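Local coordinates for putative exported protein (Bacteroides fragilis NCTC 9343, PDB 3IEE) that is of unknown function but is an all-helical, probably exported protein whose natural form has a lipoprotein-type signal, consistent with attachment at the cell envelope, at residues Lys28-Ser33 with Asp149-Phe154; Ala24-Tyr29 with Glu156-Val161; Met53-Lys56 with Pro60-Ser63. All coordinates share one frame; numbering follows the deposited sequence. Where two conformers were deposited one is given.

In the fold
From the N terminus, helix 17-40 supplies one side of both contact 2 (its residues 24-29) and contact 1 (28-33), and the two share Lys28 and Tyr29. Helix 43-56 then ends at contact 3, where the chain turns back after three residues and 60-63 meets the helix end. After the short helix 75-78 comes helix 87-119, and helix 123-162 returns to helix 17-40, pairing first at 149-154 and then at 156-161. The two interhelix contacts therefore nest, with contact 2 outermost, and contact 3 is a local closure within both. Contacts 1 and 2 have centres about 8 Å apart; contact 3 lies on the opposite side of the chain's centre, about 39 Å from contact 1 between centres.

Contact 1. Residues Lys28-Ser33 with Asp149-Phe154; sequences KYYNTS and DILSPF. With EDO (1,2-ethanediol), chain H.
Tyr30 and Leu151 mark the closest backbone approach of two nearly antiparallel helix segments, their CA atoms 7.0 Å apart and the axes 10.8 Å apart at an angle of 149° between chain directions. Leu151 does most of the filling of the gap: its branched end splits between partners, as suits a leucine in a buried seam. CD2 goes to Tyr29, coming within 3.8 Å of ring atom CD1, the two side chains crossing at about a right angle. CD1 is turned the other way, 4.2 Å from CD1 of the Tyr30 ring and 3.9 Å from OG of Ser33. Tyr29 CG, swung anti to the backbone N (chi1 -174°), directs its ring across the gap.

Serine suits the buried place beside the methyl group because it is small and can return its hydroxyl to its own helix. Ser33 OG donates to Tyr29 O at 2.9 Å from above the carbonyl plane, while Ser33 N reaches the same oxygen from the opposite face. The hydroxyl also pairs with Tyr97 OH, and Tyr29 OH is hydrogen-bonded to Val78 O. At the edge of the Tyr30 ring, O2 of an ethanediol, probably from the crystallisation liquor, lies near OH; the diol also hydrogen-bonds Ser180. Helix 123-162 is kinked here: Pro153 has no N-H to give, and Phe154 N also misses the preceding turn.

Tyr97 of helix 87-119 and the loop residue Phe85, which meets the Tyr29 ring edge-to-face, close the seam; Phe148 and Thr155, from the partner helix itself, flank the Tyr30 ring.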
ATOM      1  N   LYS A  28       0.165 -10.180 -13.771  0.50 14.33           N
ATOM      2  CA  LYS A  28       1.627 -10.116 -13.711  0.50 15.43           C
ATOM      3  C   LYS A  28       2.081  -8.709 -13.336  0.50 15.19           C
ATOM      4  O   LYS A  28       2.837  -8.516 -12.386  0.50 11.85           O
ATOM      5  CB  LYS A  28       2.235 -10.511 -15.040  0.50 17.93           C
ATOM      6  CG  LYS A  28       2.326 -12.021 -15.274  0.50 22.16           C
ATOM      7  CD  LYS A  28       2.649 -12.302 -16.742  0.50 23.05           C
ATOM      8  CE  LYS A  28       3.280 -13.676 -16.998  0.50 27.59           C
ATOM      9  NZ  LYS A  28       3.591 -13.816 -18.432  0.50 26.00           N
ATOM     10  N   TYR A  29       1.566  -7.718 -14.062  1.00 14.18           N
ATOM     11  CA  TYR A  29       1.955  -6.310 -13.802  1.00 13.25           C
ATOM     12  C   TYR A  29       1.556  -5.846 -12.413  1.00 12.94           C
ATOM     13  O   TYR A  29       2.325  -5.123 -11.744  1.00 13.37           O
ATOM     14  CB  TYR A  29       1.418  -5.388 -14.878  1.00 14.01           C
ATOM     15  CG  TYR A  29       1.885  -3.957 -14.759  1.00 10.81           C
ATOM     16  CD1 TYR A  29       1.195  -3.048 -13.950  1.00 14.11           C
ATOM     17  CD2 TYR A  29       3.018  -3.503 -15.426  1.00 11.50           C
ATOM     18  CE1 TYR A  29       1.613  -1.709 -13.853  1.00 16.37           C
ATOM     19  CE2 TYR A  29       3.448  -2.176 -15.336  1.00 15.23           C
ATOM     20  CZ  TYR A  29       2.742  -1.282 -14.513  1.00 15.29           C
ATOM     21  OH  TYR A  29       3.132   0.029 -14.387  1.00 13.40           O
ATOM     22  N   TYR A  30       0.374  -6.246 -11.961  1.00 14.37           N
ATOM     23  CA  TYR A  30      -0.074  -5.992 -10.602  1.00 13.13           C
ATOM     24  C   TYR A  30       0.906  -6.620  -9.604  1.00 12.35           C
ATOM     25  O   TYR A  30       1.334  -5.973  -8.657  1.00 13.83           O
ATOM     26  CB  TYR A  30      -1.480  -6.563 -10.316  1.00 17.54           C
ATOM     27  CG  TYR A  30      -1.842  -6.434  -8.838  1.00 15.39           C
ATOM     28  CD1 TYR A  30      -2.348  -5.255  -8.318  1.00 16.84           C
ATOM     29  CD2 TYR A  30      -1.616  -7.484  -7.954  1.00 20.10           C
ATOM     30  CE1 TYR A  30      -2.644  -5.130  -6.960  1.00 19.06           C
ATOM     31  CE2 TYR A  30      -1.906  -7.357  -6.611  1.00 19.29           C
ATOM     32  CZ  TYR A  30      -2.415  -6.207  -6.113  1.00 22.74           C
ATOM     33  OH  TYR A  30      -2.696  -6.149  -4.744  1.00 25.22           O
ATOM     34  N   ASN A  31       1.251  -7.887  -9.794  1.00 15.38           N
ATOM     35  CA  ASN A  31       2.118  -8.551  -8.832  1.00 15.87           C
ATOM     36  C   ASN A  31       3.503  -7.937  -8.762  1.00 14.36           C
ATOM     37  O   ASN A  31       4.066  -7.784  -7.657  1.00 15.56           O
ATOM     38  CB  ASN A  31       2.201 -10.061  -9.142  1.00 16.60           C
ATOM     39  CG  ASN A  31       0.899 -10.801  -8.804  1.00 15.39           C
ATOM     40  OD1 ASN A  31       0.143 -10.405  -7.901  1.00 23.99           O
ATOM     41  ND2 ASN A  31       0.685 -11.933  -9.482  1.00 22.51           N
ATOM     42  N   THR A  32       4.046  -7.554  -9.907  1.00 13.37           N
ATOM     43  CA  THR A  32       5.319  -6.853  -9.926  1.00 14.97           C
ATOM     44  C   THR A  32       5.184  -5.505  -9.208  1.00 15.92           C
ATOM     45  O   THR A  32       6.057  -5.115  -8.428  1.00 13.77           O
ATOM     46  CB  THR A  32       5.837  -6.662 -11.360  1.00 15.75           C
ATOM     47  OG1 THR A  32       6.115  -7.962 -11.910  1.00 16.42           O
ATOM     48  CG2 THR A  32       7.087  -5.768 -11.391  1.00 17.63           C
ATOM     49  N   SER A  33       4.075  -4.804  -9.485  1.00 12.50           N
ATOM     50  CA  SER A  33       3.797  -3.510  -8.846  1.00 13.86           C
ATOM     51  C   SER A  33       3.702  -3.616  -7.332  1.00 14.55           C
ATOM     52  O   SER A  33       4.224  -2.754  -6.607  1.00 16.27           O
ATOM     53  CB  SER A  33       2.502  -2.859  -9.353  1.00 10.73           C
ATOM     54  OG  SER A  33       2.542  -2.463 -10.727  1.00 13.37           O
ATOM     55  N   ASP A 149      -4.982   2.071  -7.373  1.00 10.44           N
ATOM     56  CA  ASP A 149      -6.325   2.518  -7.783  1.00 13.23           C
ATOM     57  C   ASP A 149      -6.549   2.392  -9.299  1.00 14.64           C
ATOM     58  O   ASP A 149      -7.605   1.986  -9.721  1.00 14.63           O
ATOM     59  CB  ASP A 149      -6.585   3.970  -7.404  1.00 14.41           C
ATOM     60  CG  ASP A 149      -6.726   4.214  -5.871  1.00 19.85           C
ATOM     61  OD1 ASP A 149      -6.890   3.276  -5.070  1.00 17.30           O
ATOM     62  OD2 ASP A 149      -6.620   5.419  -5.503  1.00 18.92           O
ATOM     63  N   ILE A 150      -5.536   2.743 -10.087  1.00 12.49           N
ATOM     64  CA  ILE A 150      -5.559   2.595 -11.555  1.00 12.33           C
ATOM     65  C   ILE A 150      -5.763   1.138 -11.945  1.00 13.01           C
ATOM     66  O   ILE A 150      -6.599   0.805 -12.830  1.00 13.94           O
ATOM     67  CB  ILE A 150      -4.261   3.176 -12.178  1.00 10.82           C
ATOM     68  CG1 ILE A 150      -4.252   4.715 -12.047  1.00 16.58           C
ATOM     69  CG2 ILE A 150      -4.095   2.742 -13.651  1.00 12.55           C
ATOM     70  CD1 ILE A 150      -2.883   5.333 -12.153  1.00 18.27           C
ATOM     71  N   LEU A 151      -5.000   0.264 -11.287  1.00 12.91           N
ATOM     72  CA  LEU A 151      -5.002  -1.187 -11.619  1.00 12.49           C
ATOM     73  C   LEU A 151      -6.289  -1.925 -11.238  1.00 15.90           C
ATOM     74  O   LEU A 151      -6.699  -2.925 -11.907  1.00 15.17           O
ATOM     75  CB  LEU A 151      -3.796  -1.867 -10.988  1.00 13.79           C
ATOM     76  CG  LEU A 151      -2.460  -1.417 -11.585  1.00 10.38           C
ATOM     77  CD1 LEU A 151      -1.304  -2.002 -10.753  1.00 13.13           C
ATOM     78  CD2 LEU A 151      -2.274  -1.794 -13.072  1.00 12.95           C
ATOM     79  N   SER A 152      -6.900  -1.479 -10.141  1.00 14.36           N
ATOM     80  CA  SER A 152      -8.025  -2.196  -9.548  1.00 15.58           C
ATOM     81  C   SER A 152      -9.129  -2.697 -10.505  1.00 14.82           C
ATOM     82  O   SER A 152      -9.524  -3.881 -10.479  1.00 16.78           O
ATOM     83  CB  SER A 152      -8.578  -1.342  -8.398  1.00 17.13           C
ATOM     84  OG  SER A 152      -9.614  -2.051  -7.773  1.00 26.24           O
ATOM     85  N   PRO A 153      -9.680  -1.800 -11.331  1.00 15.72           N
ATOM     86  CA  PRO A 153     -10.720  -2.249 -12.275  1.00 17.93           C
ATOM     87  C   PRO A 153     -10.254  -3.311 -13.273  1.00 16.38           C
ATOM     88  O   PRO A 153     -11.020  -4.248 -13.622  1.00 15.89           O
ATOM     89  CB  PRO A 153     -11.163  -0.951 -12.970  1.00 17.92           C
ATOM     90  CG  PRO A 153     -10.231   0.090 -12.603  1.00 21.24           C
ATOM     91  CD  PRO A 153      -9.411  -0.356 -11.417  1.00 17.39           C
ATOM     92  N   PHE A 154      -8.989  -3.211 -13.686  1.00 15.35           N
ATOM     93  CA  PHE A 154      -8.429  -4.103 -14.704  1.00 14.67           C
ATOM     94  C   PHE A 154      -8.052  -5.450 -14.119  1.00 14.45           C
ATOM     95  O   PHE A 154      -8.287  -6.488 -14.754  1.00 12.80           O
ATOM     96  CB  PHE A 154      -7.242  -3.423 -15.368  1.00 16.71           C
ATOM     97  CG  PHE A 154      -7.637  -2.109 -15.978  1.00 16.93           C
ATOM     98  CD1 PHE A 154      -8.747  -2.067 -16.852  1.00 21.71           C
ATOM     99  CD2 PHE A 154      -7.074  -0.930 -15.567  1.00 17.58           C
ATOM    100  CE1 PHE A 154      -9.211  -0.843 -17.397  1.00 22.89           C
ATOM    101  CE2 PHE A 154      -7.521   0.312 -16.136  1.00 17.01           C
ATOM    102  CZ  PHE A 154      -8.605   0.335 -17.023  1.00 20.40           C
TER
HETATM  103  C1  EDO H 307      -2.215  -2.653  -1.857  1.00 36.56           C
HETATM  104  O1  EDO H 307      -3.382  -1.869  -1.520  1.00 26.90           O
HETATM  105  C2  EDO H 307      -2.550  -4.113  -2.176  1.00 36.64           C
HETATM  106  O2  EDO H 307      -3.212  -4.237  -3.465  1.00 40.61           O

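Contact 2. Residues Ala24-Tyr29 with Glu156-Val161; sequences AEVIKY and EQAELV. With EDO (1,2-ethanediol), chain B.
Val26 and Ile27 reach Ala158 by different first torsions: CG1 of Val26 is set opposite the backbone N (chi1 166°), whereas CG1 of Ile27 stands opposite the carbonyl carbon (chi1 -60°). The two branches converge on one methyl group, Ala158 CB, at 3.9 Å from Val26 CG1 and 3.8 Å from Ile27 CG1. Ile27 CD1 curls round to the same methyl, also at 3.9 Å. Alanine suits this place because its single carbon lets the backbones approach, with the axes only 8.8 Å apart and Val26 CA 6.5 Å from Ala158 CA, while the beta-branched residues supply the bulk from the other helix.

Glu159 lies at the margin. Its CG is 4.3 Å from Ile27 CD1, and the extended chain beyond CG carries the carboxylate past the apolar patch. There OE2 accepts a hydrogen bond at 2.6 Å from O2 of an ethanediol, probably from the crystallisation liquor, and forms a salt bridge with Arg176 of helix 169-189, which also hydrogen-bonds the diol and touches Ile27.

This is close packing of two obliquely antiparallel helices, 17-40 and 123-162, within an all-helical bundle, at a partly buried place.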
ATOM      1  N   ALA A  24      -3.625 -12.684 -17.740  1.00 12.59           N
ATOM      2  CA  ALA A  24      -2.372 -13.025 -17.054  1.00 15.51           C
ATOM      3  C   ALA A  24      -1.376 -11.892 -17.037  1.00 13.94           C
ATOM      4  O   ALA A  24      -0.709 -11.677 -16.019  1.00 14.22           O
ATOM      5  CB  ALA A  24      -1.723 -14.253 -17.709  1.00 14.75           C
ATOM      6  N   GLU A  25      -1.252 -11.163 -18.147  1.00 10.91           N
ATOM      7  CA  GLU A  25      -0.314 -10.048 -18.210  1.00 12.69           C
ATOM      8  C   GLU A  25      -0.714  -8.941 -17.249  1.00 11.32           C
ATOM      9  O   GLU A  25       0.124  -8.327 -16.607  1.00 12.79           O
ATOM     10  CB  GLU A  25      -0.214  -9.495 -19.617  1.00 16.12           C
ATOM     11  CG  GLU A  25       0.594 -10.326 -20.574  1.00 18.73           C
ATOM     12  CD  GLU A  25       1.985 -10.632 -20.055  1.00 26.34           C
ATOM     13  OE1 GLU A  25       2.674  -9.714 -19.564  1.00 23.94           O
ATOM     14  OE2 GLU A  25       2.358 -11.819 -20.092  1.00 30.78           O
ATOM     15  N   VAL A  26      -2.021  -8.700 -17.140  1.00 11.93           N
ATOM     16  CA  VAL A  26      -2.560  -7.684 -16.228  1.00 13.14           C
ATOM     17  C   VAL A  26      -2.205  -8.042 -14.795  1.00 13.70           C
ATOM     18  O   VAL A  26      -1.668  -7.225 -14.049  1.00 12.79           O
ATOM     19  CB  VAL A  26      -4.033  -7.518 -16.369  1.00 11.43           C
ATOM     20  CG1 VAL A  26      -4.618  -6.696 -15.157  1.00 10.55           C
ATOM     21  CG2 VAL A  26      -4.361  -6.834 -17.744  1.00 14.16           C
ATOM     22  N   ILE A  27      -2.442  -9.294 -14.441  1.00 13.33           N
ATOM     23  CA  ILE A  27      -2.134  -9.756 -13.066  1.00 14.69           C
ATOM     24  C   ILE A  27      -0.628  -9.776 -12.777  1.00 13.43           C
ATOM     25  O   ILE A  27      -0.203  -9.375 -11.680  1.00 15.85           O
ATOM     26  CB  ILE A  27      -2.838 -11.097 -12.739  1.00 15.06           C
ATOM     27  CG1 ILE A  27      -4.368 -10.966 -12.859  1.00 16.14           C
ATOM     28  CG2 ILE A  27      -2.485 -11.563 -11.320  1.00 18.20           C
ATOM     29  CD1 ILE A  27      -4.947 -10.008 -11.920  1.00 22.87           C
ATOM     30  N   LYS A  28       0.165 -10.180 -13.771  0.50 14.33           N
ATOM     31  CA  LYS A  28       1.627 -10.116 -13.711  0.50 15.43           C
ATOM     32  C   LYS A  28       2.081  -8.709 -13.336  0.50 15.19           C
ATOM     33  O   LYS A  28       2.837  -8.516 -12.386  0.50 11.85           O
ATOM     34  CB  LYS A  28       2.235 -10.511 -15.040  0.50 17.93           C
ATOM     35  CG  LYS A  28       2.326 -12.021 -15.274  0.50 22.16           C
ATOM     36  CD  LYS A  28       2.649 -12.302 -16.742  0.50 23.05           C
ATOM     37  CE  LYS A  28       3.280 -13.676 -16.998  0.50 27.59           C
ATOM     38  NZ  LYS A  28       3.591 -13.816 -18.432  0.50 26.00           N
ATOM     39  N   TYR A  29       1.566  -7.718 -14.062  1.00 14.18           N
ATOM     40  CA  TYR A  29       1.955  -6.310 -13.802  1.00 13.25           C
ATOM     41  C   TYR A  29       1.556  -5.846 -12.413  1.00 12.94           C
ATOM     42  O   TYR A  29       2.325  -5.123 -11.744  1.00 13.37           O
ATOM     43  CB  TYR A  29       1.418  -5.388 -14.878  1.00 14.01           C
ATOM     44  CG  TYR A  29       1.885  -3.957 -14.759  1.00 10.81           C
ATOM     45  CD1 TYR A  29       1.195  -3.048 -13.950  1.00 14.11           C
ATOM     46  CD2 TYR A  29       3.018  -3.503 -15.426  1.00 11.50           C
ATOM     47  CE1 TYR A  29       1.613  -1.709 -13.853  1.00 16.37           C
ATOM     48  CE2 TYR A  29       3.448  -2.176 -15.336  1.00 15.23           C
ATOM     49  CZ  TYR A  29       2.742  -1.282 -14.513  1.00 15.29           C
ATOM     50  OH  TYR A  29       3.132   0.029 -14.387  1.00 13.40           O
ATOM     51  N   GLU A 156      -9.634  -6.771 -11.619  1.00 12.60           N
ATOM     52  CA  GLU A 156     -10.913  -7.415 -11.383  1.00 14.15           C
ATOM     53  C   GLU A 156     -11.409  -8.137 -12.671  1.00 13.94           C
ATOM     54  O   GLU A 156     -11.808  -9.279 -12.645  1.00 16.06           O
ATOM     55  CB  GLU A 156     -11.922  -6.379 -10.949  1.00 16.38           C
ATOM     56  CG  GLU A 156     -13.265  -6.977 -10.624  1.00 20.78           C
ATOM     57  CD  GLU A 156     -14.126  -5.922  -9.961  1.00 29.86           C
ATOM     58  OE1 GLU A 156     -14.729  -5.147 -10.717  1.00 34.17           O
ATOM     59  OE2 GLU A 156     -14.092  -5.825  -8.701  1.00 32.55           O
ATOM     60  N   GLN A 157     -11.358  -7.434 -13.788  1.00 15.78           N
ATOM     61  CA  GLN A 157     -11.666  -8.034 -15.087  1.00 18.62           C
ATOM     62  C   GLN A 157     -10.789  -9.239 -15.417  1.00 14.47           C
ATOM     63  O   GLN A 157     -11.282 -10.255 -15.950  1.00 16.26           O
ATOM     64  CB  GLN A 157     -11.574  -6.974 -16.208  1.00 19.60           C
ATOM     65  CG  GLN A 157     -12.709  -5.934 -16.132  1.00 25.39           C
ATOM     66  CD  GLN A 157     -14.109  -6.579 -15.953  1.00 30.34           C
ATOM     67  OE1 GLN A 157     -14.494  -7.484 -16.712  1.00 30.66           O
ATOM     68  NE2 GLN A 157     -14.850  -6.140 -14.919  1.00 30.95           N
ATOM     69  N   ALA A 158      -9.498  -9.150 -15.081  1.00 13.48           N
ATOM     70  CA  ALA A 158      -8.514 -10.205 -15.381  1.00 15.37           C
ATOM     71  C   ALA A 158      -8.833 -11.458 -14.542  1.00 13.11           C
ATOM     72  O   ALA A 158      -8.791 -12.616 -15.053  1.00 12.05           O
ATOM     73  CB  ALA A 158      -7.109  -9.693 -15.123  1.00 12.87           C
ATOM     74  N   GLU A 159      -9.169 -11.232 -13.272  1.00 12.86           N
ATOM     75  CA  GLU A 159      -9.624 -12.351 -12.401  1.00 13.44           C
ATOM     76  C   GLU A 159     -10.815 -13.108 -12.936  1.00 14.82           C
ATOM     77  O   GLU A 159     -10.882 -14.337 -12.866  1.00 14.02           O
ATOM     78  CB  GLU A 159      -9.875 -11.880 -10.950  1.00 12.98           C
ATOM     79  CG  GLU A 159      -8.674 -11.376 -10.234  1.00 11.51           C
ATOM     80  CD  GLU A 159      -8.985 -10.653  -8.923  1.00 16.67           C
ATOM     81  OE1 GLU A 159     -10.169 -10.555  -8.592  1.00 17.29           O
ATOM     82  OE2 GLU A 159      -8.025 -10.145  -8.264  1.00 17.56           O
ATOM     83  N   LEU A 160     -11.797 -12.390 -13.437  1.00 14.36           N
ATOM     84  CA  LEU A 160     -12.997 -12.999 -13.973  1.00 17.53           C
ATOM     85  C   LEU A 160     -12.630 -13.924 -15.128  1.00 15.08           C
ATOM     86  O   LEU A 160     -13.199 -15.016 -15.263  1.00 16.52           O
ATOM     87  CB  LEU A 160     -13.963 -11.924 -14.451  1.00 18.25           C
ATOM     88  CG  LEU A 160     -14.674 -11.132 -13.371  1.00 22.09           C
ATOM     89  CD1 LEU A 160     -15.277  -9.894 -13.955  1.00 21.56           C
ATOM     90  CD2 LEU A 160     -15.737 -12.001 -12.759  1.00 18.34           C
ATOM     91  N   VAL A 161     -11.679 -13.511 -15.954  1.00 14.78           N
ATOM     92  CA  VAL A 161     -11.197 -14.395 -17.042  1.00 15.19           C
ATOM     93  C   VAL A 161     -10.489 -15.670 -16.525  1.00 14.84           C
ATOM     94  O   VAL A 161     -10.776 -16.810 -16.976  1.00 14.02           O
ATOM     95  CB  VAL A 161     -10.278 -13.592 -18.058  1.00 15.56           C
ATOM     96  CG1 VAL A 161      -9.549 -14.522 -19.069  1.00 13.55           C
ATOM     97  CG2 VAL A 161     -11.072 -12.540 -18.800  1.00 16.71           C
TER
HETATM   98  C1  EDO B 301      -5.313  -8.567  -6.638  1.00 20.67           C
HETATM   99  O1  EDO B 301      -4.756  -9.762  -6.110  1.00 24.46           O
HETATM  100  C2  EDO B 301      -5.072  -8.458  -8.145  1.00 17.08           C
HETATM  101  O2  EDO B 301      -5.587  -9.542  -8.938  1.00 18.38           O

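Contact 3. Residues Met53-Lys56 with Pro60-Ser63; sequences MEQK and PALS
Lys56 arches toward the chain that follows its own helix and brings its ammonium group to the carbonyl oxygen of Pro60. The CG atom is anti to the backbone N (chi1 -168°), and the side chain then bends at chi2 before running out straight to NZ. That one bend brings the end of the lysine closer to the loop than its base would suggest. NZ donates to Pro60 O at 2.8 Å, tilted 20° from the carbonyl plane and meeting the C=O at 124°. The chain lies alongside the same oxygen, with Lys56 CD 3.4 Å from Pro60 O, so methylene groups as well as the charged nitrogen line the carbonyl. A long lysine suits this place: its flexible chain bridges the turn, while its aliphatic part rests on Leu115 and Leu118 of helix 87-119.

The setting is the C-terminal end of helix 43-56, where the chain leaves the helix and doubles back on it. Lys56 CA and Pro60 CA are 5.5 Å apart. A positive group near the carboxyl end of a helix would be expected to be favoured by the helix dipole. Thr59 contributes a weak hydrogen bond to Gln55 O within the turn.

Gln55 approaches on another flank. With its CG also anti to the backbone N, the CG methylene faces the loop, 3.9 Å from Ala61 CB; the bend at chi2 only turns the amide onward. Ala61 has a left-handed helical backbone, and its methyl group is directed toward the helix. The small methyl can sit against the glutamine's aliphatic portion without crowding. Pro60, by contrast, has its CB directed away from the helix; it offers the lysine its carbonyl oxygen, while its ring lies on the surface of the protein.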
HETATM    1  N   MSE A  53      15.520  12.739  11.299  1.00 17.98           N
HETATM    2  CA  MSE A  53      15.645  14.158  10.960  1.00 17.17           C
HETATM    3  C   MSE A  53      15.185  15.062  12.097  1.00 18.43           C
HETATM    4  O   MSE A  53      15.924  15.970  12.494  1.00 18.93           O
HETATM    5  CB  MSE A  53      14.912  14.495   9.636  1.00 17.78           C
HETATM    6  CG  MSE A  53      15.579  13.909   8.430  1.00 16.28           C
HETATM    7 SE   MSE A  53      14.568  14.077   6.813  0.75 17.51          SE
HETATM    8  CE  MSE A  53      14.859  15.963   6.463  1.00 14.00           C
ATOM      9  N   GLU A  54      13.988  14.806  12.639  1.00 19.26           N
ATOM     10  CA  GLU A  54      13.449  15.614  13.743  1.00 22.25           C
ATOM     11  C   GLU A  54      14.380  15.564  14.961  1.00 20.77           C
ATOM     12  O   GLU A  54      14.712  16.591  15.558  1.00 21.90           O
ATOM     13  CB  GLU A  54      12.083  15.108  14.218  1.00 22.98           C
ATOM     14  CG  GLU A  54      10.936  15.260  13.245  1.00 29.80           C
ATOM     15  CD  GLU A  54       9.648  14.465  13.674  1.00 34.30           C
ATOM     16  OE1 GLU A  54       9.736  13.458  14.436  1.00 40.94           O
ATOM     17  OE2 GLU A  54       8.540  14.871  13.236  1.00 42.41           O
ATOM     18  N   GLN A  55      14.768  14.354  15.332  1.00 18.54           N
ATOM     19  CA  GLN A  55      15.588  14.174  16.533  1.00 19.58           C
ATOM     20  C   GLN A  55      16.963  14.806  16.392  1.00 17.84           C
ATOM     21  O   GLN A  55      17.440  15.435  17.340  1.00 20.00           O
ATOM     22  CB  GLN A  55      15.724  12.685  16.863  1.00 20.85           C
ATOM     23  CG  GLN A  55      16.393  12.430  18.191  1.00 23.49           C
ATOM     24  CD  GLN A  55      15.806  13.275  19.314  1.00 28.45           C
ATOM     25  OE1 GLN A  55      16.547  14.025  20.003  1.00 31.95           O
ATOM     26  NE2 GLN A  55      14.471  13.169  19.517  1.00 22.33           N
ATOM     27  N   LYS A  56      17.598  14.639  15.224  1.00 17.21           N
ATOM     28  CA  LYS A  56      18.945  15.176  14.960  1.00 17.90           C
ATOM     29  C   LYS A  56      19.004  16.702  15.044  1.00 19.90           C
ATOM     30  O   LYS A  56      20.058  17.300  15.287  1.00 19.78           O
ATOM     31  CB  LYS A  56      19.447  14.660  13.596  1.00 18.85           C
ATOM     32  CG  LYS A  56      20.924  14.889  13.293  1.00 23.64           C
ATOM     33  CD  LYS A  56      21.872  14.235  14.287  1.00 24.64           C
ATOM     34  CE  LYS A  56      23.333  14.307  13.816  1.00 26.32           C
ATOM     35  NZ  LYS A  56      24.327  13.696  14.795  1.00 25.28           N
ATOM     36  N   PRO A  60      22.374  15.027  19.257  1.00 21.76           N
ATOM     37  CA  PRO A  60      23.160  14.197  18.292  1.00 20.65           C
ATOM     38  C   PRO A  60      22.585  12.842  17.844  1.00 22.81           C
ATOM     39  O   PRO A  60      23.059  12.308  16.821  1.00 23.37           O
ATOM     40  CB  PRO A  60      24.463  13.942  19.023  1.00 19.30           C
ATOM     41  CG  PRO A  60      24.614  15.199  19.915  1.00 20.24           C
ATOM     42  CD  PRO A  60      23.198  15.407  20.425  1.00 23.09           C
ATOM     43  N   ALA A  61      21.642  12.285  18.622  1.00 22.58           N
ATOM     44  CA  ALA A  61      20.964  11.029  18.286  1.00 20.45           C
ATOM     45  C   ALA A  61      22.025   9.982  17.875  1.00 20.07           C
ATOM     46  O   ALA A  61      21.881   9.308  16.845  1.00 20.45           O
ATOM     47  CB  ALA A  61      19.960  11.271  17.163  1.00 20.93           C
ATOM     48  N   LEU A  62      23.059   9.841  18.707  0.70 21.47           N
ATOM     49  CA  LEU A  62      24.272   9.131  18.283  0.70 20.89           C
ATOM     50  C   LEU A  62      24.079   7.630  17.979  0.70 21.49           C
ATOM     51  O   LEU A  62      24.822   7.048  17.171  0.70 23.40           O
ATOM     52  CB  LEU A  62      25.404   9.334  19.301  0.70 20.41           C
ATOM     53  CG  LEU A  62      26.816   9.019  18.822  0.70 19.72           C
ATOM     54  CD1 LEU A  62      27.152   9.832  17.548  0.70 19.15           C
ATOM     55  CD2 LEU A  62      27.827   9.265  19.940  0.70 15.86           C
ATOM     56  N   SER A  63      23.115   7.002  18.622  1.00 16.55           N
ATOM     57  CA  SER A  63      22.892   5.567  18.435  1.00 17.51           C
ATOM     58  C   SER A  63      22.179   5.209  17.124  1.00 17.38           C
ATOM     59  O   SER A  63      22.186   4.059  16.726  1.00 17.16           O
ATOM     60  CB  SER A  63      22.087   5.018  19.616  1.00 14.99           C
ATOM     61  OG  SER A  63      20.736   5.365  19.519  1.00 19.31           O
TER